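Local coordinates for catalase (Bacillus pumilus, PDB 4QOL), which breaks down hydrogen peroxide to water and oxygen at a haem iron and also shows peroxidase-like reactivity toward phenolic substrates, at residues Lys449-Asn452 and Glu453-Leu457; Gln472-Ala475 and Asp476-Val480. All coordinates share one frame; numbering follows the deposited sequence.

Contact 1: Lys449-Asn452 and Glu453-Leu457; sequences KGVN and EKTKL
Glu453 and Val451 meet through a shared water, a small instance of how a loop is fastened to the first turn of the helix it starts. The water lies 2.6 Å from Val451 O and 2.8 Å from Glu453 OE2. Lys454 rests its CB against the side chain of Asn452, which holds the N-cap position. Thr455 presents CG2 to Val451 CG2 at 4.2 Å, while its OG1 is hydrogen-bonded to Arg388 of the second subunit. Lys456 takes part with both its backbone N and its side chain. Its backbone N gives the first helical bond back to the cap, reaching Asn452 O at 2.9 Å with an angle of 164° at the hydrogen. Its CB packs on Val451 CG2 at 3.7 Å, the two side chains crossing at a slant. A bend at chi3 (-61°) then turns the aliphatic chain over the loop carbonyls and delivers NZ to a salt bridge with Glu453 OE2 at 3.1 Å, on the syn side of the carboxylate. The same NZ donates to the water and, weakly, to Lys449 O at 3.3 Å. Cutting Lys456 back to an alanine is likely to leave the Glu453 carboxylate without its cation and Lys449 O without this weak donor. The turn joins helix 434-448 to helix 453-466. Asp162, on helix 161-169, accepts a hydrogen bond from Asn452 N, Thr455 packs on Trp165 of that helix, and Lys456 touches Leu478 of helix 468-478.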
ATOM      1  N   LYS A 449      24.728  14.928  31.564  1.00 20.39           N
ATOM      2  CA  LYS A 449      24.829  14.695  33.039  1.00 22.14           C
ATOM      3  C   LYS A 449      24.216  13.398  33.484  1.00 21.34           C
ATOM      4  O   LYS A 449      24.682  12.800  34.447  1.00 22.32           O
ATOM      5  CB  LYS A 449      24.227  15.851  33.780  1.00 25.19           C
ATOM      6  CG  LYS A 449      22.754  15.979  33.543  1.00 29.15           C
ATOM      7  CD  LYS A 449      22.172  17.118  34.372  1.00 35.48           C
ATOM      8  CE  LYS A 449      20.659  17.011  34.477  1.00 41.84           C
ATOM      9  NZ  LYS A 449      20.065  18.379  34.476  1.00 48.45           N
ATOM     10  N   GLY A 450      23.226  12.882  32.776  1.00 22.06           N
ATOM     11  CA  GLY A 450      22.632  11.560  33.122  1.00 22.94           C
ATOM     12  C   GLY A 450      23.076  10.321  32.362  1.00 23.04           C
ATOM     13  O   GLY A 450      22.559   9.206  32.595  1.00 22.76           O
ATOM     14  N   VAL A 451      24.025  10.466  31.457  1.00 21.50           N
ATOM     15  CA  VAL A 451      24.425   9.335  30.632  1.00 21.61           C
ATOM     16  C   VAL A 451      25.459   8.472  31.351  1.00 21.82           C
ATOM     17  O   VAL A 451      26.127   8.919  32.293  1.00 22.39           O
ATOM     18  CB  VAL A 451      24.962   9.763  29.238  1.00 22.91           C
ATOM     19  CG1 VAL A 451      24.098  10.859  28.639  1.00 22.02           C
ATOM     20  CG2 VAL A 451      26.409  10.113  29.241  1.00 22.73           C
ATOM     21  N   ASN A 452      25.556   7.235  30.910  1.00 21.12           N
ATOM     22  CA  ASN A 452      26.533   6.250  31.370  1.00 24.82           C
ATOM     23  C   ASN A 452      27.925   6.872  31.570  1.00 23.35           C
ATOM     24  O   ASN A 452      28.400   7.605  30.707  1.00 20.90           O
ATOM     25  CB  ASN A 452      26.591   5.116  30.309  1.00 28.62           C
ATOM     26  CG  ASN A 452      27.737   4.109  30.515  1.00 29.06           C
ATOM     27  OD1 ASN A 452      27.560   3.022  31.123  1.00 40.39           O
ATOM     28  ND2 ASN A 452      28.859   4.410  29.962  1.00 23.58           N
ATOM     29  N   GLU A 453      28.584   6.549  32.671  1.00 24.08           N
ATOM     30  CA  GLU A 453      29.840   7.230  33.026  1.00 27.30           C
ATOM     31  C   GLU A 453      30.960   7.020  32.004  1.00 23.88           C
ATOM     32  O   GLU A 453      31.670   7.953  31.668  1.00 23.82           O
ATOM     33  CB  GLU A 453      30.375   6.757  34.386  1.00 29.81           C
ATOM     34  CG  GLU A 453      29.601   7.256  35.597  1.00 35.75           C
ATOM     35  CD  GLU A 453      29.324   8.773  35.598  1.00 41.46           C
ATOM     36  OE1 GLU A 453      30.211   9.595  35.255  1.00 44.70           O
ATOM     37  OE2 GLU A 453      28.180   9.147  35.966  1.00 55.62           O
ATOM     38  N   LYS A 454      31.101   5.822  31.472  1.00 24.66           N
ATOM     39  CA  LYS A 454      32.108   5.543  30.464  1.00 26.69           C
ATOM     40  C   LYS A 454      31.827   6.355  29.177  1.00 23.14           C
ATOM     41  O   LYS A 454      32.706   6.838  28.519  1.00 21.12           O
ATOM     42  CB  LYS A 454      32.135   4.040  30.146  1.00 32.53           C
ATOM     43  CG  LYS A 454      33.386   3.470  29.477  1.00 40.50           C
ATOM     44  CD  LYS A 454      33.248   1.962  29.250  1.00 45.17           C
ATOM     45  CE  LYS A 454      31.830   1.632  28.769  1.00 49.05           C
ATOM     46  NZ  LYS A 454      31.529   0.209  28.458  1.00 52.12           N
ATOM     47  N   THR A 455      30.559   6.408  28.773  1.00 21.80           N
ATOM     48  CA  THR A 455      30.190   7.202  27.599  1.00 19.12           C
ATOM     49  C   THR A 455      30.458   8.700  27.813  1.00 18.90           C
ATOM     50  O   THR A 455      30.974   9.372  26.928  1.00 19.47           O
ATOM     51  CB  THR A 455      28.742   6.994  27.206  1.00 18.26           C
ATOM     52  OG1 THR A 455      28.607   5.645  26.754  1.00 19.62           O
ATOM     53  CG2 THR A 455      28.298   7.973  26.131  1.00 16.72           C
ATOM     54  N   LYS A 456      30.096   9.159  28.974  1.00 19.59           N
ATOM     55  CA  LYS A 456      30.306  10.564  29.357  1.00 20.54           C
ATOM     56  C   LYS A 456      31.792  10.927  29.316  1.00 19.76           C
ATOM     57  O   LYS A 456      32.168  11.971  28.779  1.00 17.90           O
ATOM     58  CB  LYS A 456      29.767  10.773  30.771  1.00 21.18           C
ATOM     59  CG  LYS A 456      29.732  12.220  31.220  1.00 21.31           C
ATOM     60  CD  LYS A 456      29.435  12.293  32.739  1.00 22.36           C
ATOM     61  CE  LYS A 456      28.108  11.702  33.079  1.00 25.40           C
ATOM     62  NZ  LYS A 456      27.840  11.842  34.527  1.00 24.78           N
ATOM     63  N   LEU A 457      32.630  10.043  29.838  1.00 20.20           N
ATOM     64  CA  LEU A 457      34.111  10.216  29.747  1.00 20.31           C
ATOM     65  C   LEU A 457      34.561  10.276  28.295  1.00 20.68           C
ATOM     66  O   LEU A 457      35.386  11.093  27.933  1.00 20.61           O
ATOM     67  CB  LEU A 457      34.852   9.093  30.491  1.00 21.12           C
ATOM     68  CG  LEU A 457      36.350   9.116  30.599  1.00 22.15           C
ATOM     69  CD1 LEU A 457      36.780  10.448  31.229  1.00 23.40           C
ATOM     70  CD2 LEU A 457      36.869   7.926  31.414  1.00 22.72           C
TER
HETATM   71  O   HOH W   1      25.791   9.844  34.646  1.00 29.48           O

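Contact 2: Gln472-Ala475 and Asp476-Val480; sequences QRLA and DSLGV
Asp476 OD1 receives NE2 of Gln472 at 2.9 Å, a side-chain bond spanning one helical turn. OD1 lies near the plane of the Gln472 amide, but NE2 meets the carboxylate from above, 41° out of its plane. Gln472 reaches it because CG stands anti to the backbone N and the chain then folds at chi2 (67°), bringing the amide toward the Asp476 carboxylate. The Gln472 carbonyl accepts Asp476 N in the regular helical pattern, which Ser477 N continues to Arg473 O and Leu478 N to Leu474 O. On another side of the helix Leu474 and Leu478 lie side by side and point the same way, with CD2 of the first 3.7 Å from CD1 of the second. Leu474 also packs on Ile460 and Phe463 of helix 453-466. Ser477 OG is hydrogen-bonded to Thr445, and Arg473 forms a salt bridge with Glu434.

The helix closes in a Schellman motif. Val480 N reaches back to Ala475 O at 2.9 Å, and Gly479 N to Asp476 O at 3.1 Å, with Gly479 at the positive phi (69°) that glycine adopts readily. Thus carbonyls of the last turn, which have no further helical turn to supply donors, are served by the reversing chain. A carboxylate near the C-terminal end of a helix is probably disfavoured by the helix dipole, and the Gln472 N-H is likely to offset part of that cost.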
ATOM      1  N   GLN A 472      38.309  20.308  29.068  1.00 22.23           N
ATOM      2  CA  GLN A 472      38.465  20.541  30.527  1.00 22.89           C
ATOM      3  C   GLN A 472      37.284  21.273  31.162  1.00 21.68           C
ATOM      4  O   GLN A 472      36.858  20.888  32.259  1.00 20.01           O
ATOM      5  CB  GLN A 472      39.792  21.299  30.786  1.00 23.67           C
ATOM      6  CG  GLN A 472      40.095  21.395  32.285  1.00 24.02           C
ATOM      7  CD  GLN A 472      40.388  20.031  32.883  1.00 24.50           C
ATOM      8  OE1 GLN A 472      41.402  19.400  32.531  1.00 26.13           O
ATOM      9  NE2 GLN A 472      39.551  19.586  33.820  1.00 25.53           N
ATOM     10  N   ARG A 473      36.758  22.301  30.498  1.00 21.72           N
ATOM     11  CA  ARG A 473      35.585  23.024  30.934  1.00 23.82           C
ATOM     12  C   ARG A 473      34.395  22.103  31.057  1.00 24.11           C
ATOM     13  O   ARG A 473      33.613  22.194  32.007  1.00 22.77           O
ATOM     14  CB  ARG A 473      35.251  24.204  30.000  1.00 24.95           C
ATOM     15  CG  ARG A 473      36.176  25.385  30.213  1.00 26.48           C
ATOM     16  CD  ARG A 473      36.004  26.529  29.230  1.00 28.18           C
ATOM     17  NE  ARG A 473      34.801  27.292  29.459  1.00 29.55           N
ATOM     18  CZ  ARG A 473      34.615  28.545  29.039  1.00 30.72           C
ATOM     19  NH1 ARG A 473      35.530  29.187  28.349  1.00 32.38           N
ATOM     20  NH2 ARG A 473      33.467  29.146  29.284  1.00 35.32           N
ATOM     21  N   LEU A 474      34.254  21.192  30.093  1.00 22.37           N
ATOM     22  CA  LEU A 474      33.089  20.281  30.144  1.00 22.20           C
ATOM     23  C   LEU A 474      33.231  19.275  31.261  1.00 20.77           C
ATOM     24  O   LEU A 474      32.261  19.010  32.010  1.00 20.27           O
ATOM     25  CB  LEU A 474      32.973  19.566  28.763  1.00 22.32           C
ATOM     26  CG  LEU A 474      31.666  19.047  28.241  1.00 23.63           C
ATOM     27  CD1 LEU A 474      31.846  17.684  27.516  1.00 24.11           C
ATOM     28  CD2 LEU A 474      30.425  19.166  29.086  1.00 22.88           C
ATOM     29  N   ALA A 475      34.454  18.745  31.433  1.00 19.12           N
ATOM     30  CA  ALA A 475      34.741  17.818  32.547  1.00 19.83           C
ATOM     31  C   ALA A 475      34.406  18.489  33.859  1.00 20.39           C
ATOM     32  O   ALA A 475      33.800  17.870  34.747  1.00 21.52           O
ATOM     33  CB  ALA A 475      36.185  17.321  32.509  1.00 20.78           C
ATOM     34  N   ASP A 476      34.822  19.739  33.982  1.00 21.86           N
ATOM     35  CA  ASP A 476      34.641  20.481  35.218  1.00 21.17           C
ATOM     36  C   ASP A 476      33.168  20.633  35.512  1.00 21.35           C
ATOM     37  O   ASP A 476      32.693  20.403  36.631  1.00 22.22           O
ATOM     38  CB  ASP A 476      35.288  21.871  35.096  1.00 22.23           C
ATOM     39  CG  ASP A 476      36.838  21.827  35.104  1.00 23.16           C
ATOM     40  OD1 ASP A 476      37.456  20.758  35.357  1.00 24.30           O
ATOM     41  OD2 ASP A 476      37.437  22.906  34.925  1.00 26.13           O
ATOM     42  N   SER A 477      32.416  21.025  34.485  1.00 21.90           N
ATOM     43  CA  SER A 477      30.986  21.325  34.636  1.00 21.95           C
ATOM     44  C   SER A 477      30.191  20.043  34.967  1.00 23.75           C
ATOM     45  O   SER A 477      29.253  20.037  35.772  1.00 19.90           O
ATOM     46  CB  SER A 477      30.530  22.054  33.366  1.00 23.45           C
ATOM     47  OG  SER A 477      29.138  22.312  33.399  1.00 28.72           O
ATOM     48  N   LEU A 478      30.649  18.915  34.432  1.00 23.29           N
ATOM     49  CA  LEU A 478      30.104  17.594  34.764  1.00 24.56           C
ATOM     50  C   LEU A 478      30.596  16.932  36.084  1.00 23.75           C
ATOM     51  O   LEU A 478      30.107  15.845  36.440  1.00 23.27           O
ATOM     52  CB  LEU A 478      30.297  16.635  33.571  1.00 23.45           C
ATOM     53  CG  LEU A 478      29.409  16.890  32.371  1.00 21.75           C
ATOM     54  CD1 LEU A 478      29.996  16.151  31.168  1.00 21.71           C
ATOM     55  CD2 LEU A 478      27.948  16.497  32.620  1.00 20.80           C
ATOM     56  N   GLY A 479      31.613  17.522  36.742  1.00 22.42           N
ATOM     57  CA  GLY A 479      32.229  16.930  37.920  1.00 23.54           C
ATOM     58  C   GLY A 479      33.029  15.664  37.604  1.00 23.40           C
ATOM     59  O   GLY A 479      33.127  14.804  38.459  1.00 25.15           O
ATOM     60  N   VAL A 480      33.564  15.544  36.389  1.00 22.41           N
ATOM     61  CA  VAL A 480      34.349  14.378  36.012  1.00 23.79           C
ATOM     62  C   VAL A 480      35.831  14.673  36.045  1.00 22.95           C
ATOM     63  O   VAL A 480      36.338  15.696  35.515  1.00 24.93           O
ATOM     64  CB  VAL A 480      34.025  13.893  34.575  1.00 22.86           C
ATOM     65  CG1 VAL A 480      34.878  12.691  34.213  1.00 23.26           C
ATOM     66  CG2 VAL A 480      32.581  13.508  34.535  1.00 22.80           C
TER

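How the contacts relate
Contacts 1 and 2 treat opposite ends of two successive helices: 449-457 starts helix 453-466, whereas 472-480 finishes helix 468-478. Their centres are 12 Å apart, and they pack directly against each other. Leu478 and Val480 bridge them: Leu478 CD2 lies 3.6 Å from Lys449 CA and Leu478 CD1 3.9 Å from Lys456 CG. Val480, whose N closes the Schellman motif, adds CG2 at 3.8 Å from Lys456 CD. The aliphatic part of a lysine whose amino group serves contact 1 therefore also packs on contact 2. Both lie in the C-terminal helical part of the chain, their centres about 31 and 34 Å from the centre of the chain, and supply no residue to the haem pocket.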